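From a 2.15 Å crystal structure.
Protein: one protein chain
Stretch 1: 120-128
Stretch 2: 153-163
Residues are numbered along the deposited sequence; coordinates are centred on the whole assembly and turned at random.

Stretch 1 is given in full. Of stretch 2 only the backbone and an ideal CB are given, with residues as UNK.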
# COMPACT_ATOMS: atom_id res chain seq x y z
N LEU A 120 -27.52 -6.77 -8.33
CA LEU A 120 -27.39 -8.22 -8.21
C LEU A 120 -27.84 -8.89 -9.51
O LEU A 120 -28.80 -8.44 -10.15
CB LEU A 120 -28.19 -8.75 -7.01
CG LEU A 120 -27.52 -8.58 -5.65
CD1 LEU A 120 -28.47 -8.94 -4.52
CD2 LEU A 120 -26.26 -9.42 -5.57
N PRO A 121 -27.14 -9.96 -9.92
CA PRO A 121 -27.32 -10.56 -11.25
C PRO A 121 -28.68 -11.23 -11.46
O PRO A 121 -29.22 -11.84 -10.53
CB PRO A 121 -26.20 -11.61 -11.30
CG PRO A 121 -25.96 -11.97 -9.88
CD PRO A 121 -26.14 -10.68 -9.12
N GLY A 122 -29.21 -11.11 -12.67
CA GLY A 122 -30.40 -11.84 -13.06
C GLY A 122 -31.72 -11.10 -12.94
O GLY A 122 -32.70 -11.48 -13.59
N MET A 123 -31.75 -10.05 -12.12
CA MET A 123 -32.99 -9.34 -11.84
C MET A 123 -33.49 -8.52 -13.04
O MET A 123 -32.69 -8.03 -13.83
CB MET A 123 -32.82 -8.43 -10.62
CG MET A 123 -32.19 -9.13 -9.42
SD MET A 123 -32.15 -8.13 -7.92
CE MET A 123 -33.90 -8.14 -7.50
N THR A 124 -34.80 -8.40 -13.17
CA THR A 124 -35.40 -7.63 -14.25
C THR A 124 -35.33 -6.14 -13.91
O THR A 124 -35.07 -5.77 -12.77
CB THR A 124 -36.87 -8.01 -14.49
OG1 THR A 124 -37.67 -7.60 -13.37
CG2 THR A 124 -37.02 -9.52 -14.69
N ASN A 125 -35.58 -5.30 -14.91
CA ASN A 125 -35.56 -3.85 -14.70
C ASN A 125 -36.74 -3.36 -13.86
O ASN A 125 -36.87 -2.16 -13.59
CB ASN A 125 -35.49 -3.11 -16.04
CG ASN A 125 -34.06 -2.99 -16.56
OD1 ASN A 125 -33.17 -2.55 -15.84
ND2 ASN A 125 -33.85 -3.40 -17.81
N GLN A 126 -37.59 -4.29 -13.44
CA GLN A 126 -38.68 -3.98 -12.53
C GLN A 126 -38.41 -4.56 -11.15
O GLN A 126 -38.86 -4.02 -10.14
CB GLN A 126 -40.01 -4.51 -13.08
CG GLN A 126 -40.46 -3.89 -14.40
CD GLN A 126 -39.71 -4.44 -15.60
OE1 GLN A 126 -39.32 -5.61 -15.63
NE2 GLN A 126 -39.51 -3.60 -16.61
N ASP A 127 -37.66 -5.66 -11.11
CA ASP A 127 -37.36 -6.37 -9.86
C ASP A 127 -36.25 -5.71 -9.04
O ASP A 127 -36.24 -5.80 -7.81
CB ASP A 127 -36.97 -7.82 -10.15
CG ASP A 127 -38.05 -8.81 -9.74
OD1 ASP A 127 -38.86 -8.47 -8.85
OD2 ASP A 127 -38.08 -9.93 -10.30
N ASN A 128 -35.30 -5.06 -9.71
CA ASN A 128 -34.14 -4.50 -9.02
C ASN A 128 -34.37 -3.11 -8.41
O ASN A 128 -33.45 -2.51 -7.86
CB ASN A 128 -32.91 -4.49 -9.93
CG ASN A 128 -33.15 -3.77 -11.26
OD1 ASN A 128 -34.07 -2.96 -11.38
ND2 ASN A 128 -32.33 -4.06 -12.25
N UNK A 153 -34.60 -14.89 -3.13
CA UNK A 153 -35.81 -15.70 -3.23
C UNK A 153 -36.31 -15.90 -4.67
O UNK A 153 -37.35 -16.51 -4.88
CB UNK A 153 -36.92 -15.05 -2.40
N UNK A 154 -35.57 -15.38 -5.64
CA UNK A 154 -35.96 -15.52 -7.04
C UNK A 154 -34.80 -15.90 -7.95
O UNK A 154 -34.97 -16.67 -8.89
CB UNK A 154 -36.59 -14.21 -7.53
N UNK A 155 -33.61 -15.36 -7.67
CA UNK A 155 -32.49 -15.51 -8.58
C UNK A 155 -31.30 -16.24 -7.97
O UNK A 155 -30.41 -16.68 -8.69
CB UNK A 155 -32.04 -14.13 -9.07
N UNK A 156 -31.29 -16.36 -6.64
CA UNK A 156 -30.16 -16.97 -5.94
C UNK A 156 -29.85 -18.38 -6.42
O UNK A 156 -28.69 -18.73 -6.61
CB UNK A 156 -30.44 -17.00 -4.44
N UNK A 157 -30.89 -19.18 -6.63
CA UNK A 157 -30.72 -20.55 -7.10
C UNK A 157 -30.17 -20.60 -8.52
O UNK A 157 -29.47 -21.54 -8.89
CB UNK A 157 -32.05 -21.30 -7.03
N UNK A 158 -30.49 -19.59 -9.32
CA UNK A 158 -30.03 -19.54 -10.70
C UNK A 158 -28.59 -19.03 -10.80
O UNK A 158 -27.98 -19.09 -11.87
CB UNK A 158 -30.96 -18.65 -11.53
N UNK A 159 -28.06 -18.53 -9.69
CA UNK A 159 -26.69 -18.03 -9.65
C UNK A 159 -26.01 -18.44 -8.35
O UNK A 159 -25.97 -17.66 -7.40
CB UNK A 159 -26.67 -16.51 -9.80
N UNK A 160 -25.48 -19.67 -8.31
CA UNK A 160 -24.84 -20.17 -7.09
C UNK A 160 -23.54 -19.44 -6.74
O UNK A 160 -23.40 -18.96 -5.61
CB UNK A 160 -24.55 -21.67 -7.24
N UNK A 161 -22.62 -19.34 -7.69
CA UNK A 161 -21.31 -18.76 -7.42
C UNK A 161 -20.99 -17.53 -8.26
O UNK A 161 -20.17 -17.58 -9.17
CB UNK A 161 -20.23 -19.82 -7.65
N UNK A 162 -21.64 -16.41 -7.94
CA UNK A 162 -21.30 -15.14 -8.56
C UNK A 162 -20.17 -14.48 -7.78
O UNK A 162 -20.36 -14.03 -6.65
CB UNK A 162 -22.52 -14.22 -8.63
N UNK A 163 -18.99 -14.43 -8.39
CA UNK A 163 -17.81 -13.88 -7.73
C UNK A 163 -18.00 -12.40 -7.39
O UNK A 163 -18.64 -11.66 -8.14
CB UNK A 163 -16.58 -14.06 -8.62

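Stretch 1 begins with a type II turn from L120 to M123, which presents the proline ring of P121 and bare backbone at G122; farther along, stretch 1 offers the carboxylate of D127. At 153 the ideal CB finds nothing of stretch 1 within 5.5 Å, so many residues would serve; it is E153.

Position 154 points its CA-to-CB bond toward stretch 1, and the ideal CB lies 5.3 Å from D127 OD2. A long side chain with a positive charge or a donor would suit, arginine, lysine or glutamine among them. The residue is K154. Its extended chain, t from chi2 to chi4, forms a salt bridge, K154 NZ to D127 OD1 at 3.3 Å, although the hydrogen bonds within it are weak.

Position 155 also points toward stretch 1 and is the closest in backbone register, its CA nearest that of G122. Beyond the ideal CB run the backbone of G122 and M123 and the methionine side chain, a surface for something broad and apolar: an aromatic ring, or perhaps leucine or methionine. It is Y155, chi1 m. M123 CA sits over one ring face, 3.8 Å from the Y155 ring centroid, in a CH-pi contact, and M123 CG packs 3.6 Å from Y155 CD2. The hydroxyl reaches the D127 carboxylate, but Y155 OH and D127 OD2 are modelled too close to support a conclusion.

Position 156 points away, while 157 and 158 are out of reach, so stretch 1 asks little of them. They are A156, Q157 and A158.

At 159 the chain faces stretch 1 again, with the ideal CB 4.6 Å from P121 CG. The proline ring invites an aliphatic or aromatic group, and a long one could continue to G122. Y159 does so: Y159 CD1 lies 4.3 Å from P121 CB, P121 C is over one ring face, and Y159 OH comes 3.3 Å from G122 CA. A CB on G122 would fall 2.4 Å from Y159 CE2, so the ring uses room that glycine leaves. A water links Y159 OH (3.1 Å) with G122 O (3.0 Å), donating to the carbonyl.

Positions 160 and 161 are out of reach, and many residues would serve; phi of -67° at the first is compatible with proline. They are P160 and N161.

Position 162 points toward P121, its ideal CB 4.3 Å from P121 CG. A compact aliphatic group fits; V162 CG1 sits 3.6 Å from P121 CG. Position 163, out of reach and equally free, is S163.

Stretch 2 153-163: EKYAQAYPNVS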
# COMPACT_ATOMS: atom_id res chain seq x y z
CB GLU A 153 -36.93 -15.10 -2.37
CG GLU A 153 -36.64 -15.09 -0.88
CD GLU A 153 -37.73 -14.41 -0.07
OE1 GLU A 153 -38.73 -13.97 -0.67
OE2 GLU A 153 -37.59 -14.33 1.17
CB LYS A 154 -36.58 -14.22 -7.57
CG LYS A 154 -38.03 -13.99 -7.17
CD LYS A 154 -38.67 -12.96 -8.09
CE LYS A 154 -39.97 -12.42 -7.51
NZ LYS A 154 -40.53 -11.33 -8.36
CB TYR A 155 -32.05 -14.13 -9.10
CG TYR A 155 -33.19 -13.32 -9.67
CD1 TYR A 155 -33.64 -13.53 -10.97
CD2 TYR A 155 -33.83 -12.35 -8.91
CE1 TYR A 155 -34.69 -12.79 -11.49
CE2 TYR A 155 -34.88 -11.61 -9.42
CZ TYR A 155 -35.30 -11.83 -10.71
OH TYR A 155 -36.35 -11.09 -11.22
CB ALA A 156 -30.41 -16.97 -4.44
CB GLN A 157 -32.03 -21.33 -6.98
CG GLN A 157 -32.47 -21.59 -5.55
CD GLN A 157 -31.62 -22.64 -4.85
OE1 GLN A 157 -30.78 -23.30 -5.47
NE2 GLN A 157 -31.83 -22.81 -3.55
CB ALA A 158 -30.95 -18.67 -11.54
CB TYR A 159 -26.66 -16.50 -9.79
CG TYR A 159 -27.34 -15.97 -11.04
CD1 TYR A 159 -26.62 -15.80 -12.22
CD2 TYR A 159 -28.69 -15.65 -11.04
CE1 TYR A 159 -27.24 -15.32 -13.36
CE2 TYR A 159 -29.31 -15.17 -12.18
CZ TYR A 159 -28.58 -15.00 -13.33
OH TYR A 159 -29.19 -14.53 -14.47
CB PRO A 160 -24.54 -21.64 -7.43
CG PRO A 160 -24.48 -21.68 -8.92
CD PRO A 160 -25.47 -20.67 -9.39
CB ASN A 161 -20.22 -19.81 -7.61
CG ASN A 161 -20.47 -21.07 -6.80
OD1 ASN A 161 -21.03 -22.04 -7.30
ND2 ASN A 161 -20.06 -21.05 -5.54
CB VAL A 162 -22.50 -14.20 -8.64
CG1 VAL A 162 -23.14 -14.27 -10.02
CG2 VAL A 162 -23.51 -14.52 -7.55
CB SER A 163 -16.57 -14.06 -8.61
OG SER A 163 -16.71 -13.38 -9.84
O HOH W 1 -32.27 -14.33 -14.46
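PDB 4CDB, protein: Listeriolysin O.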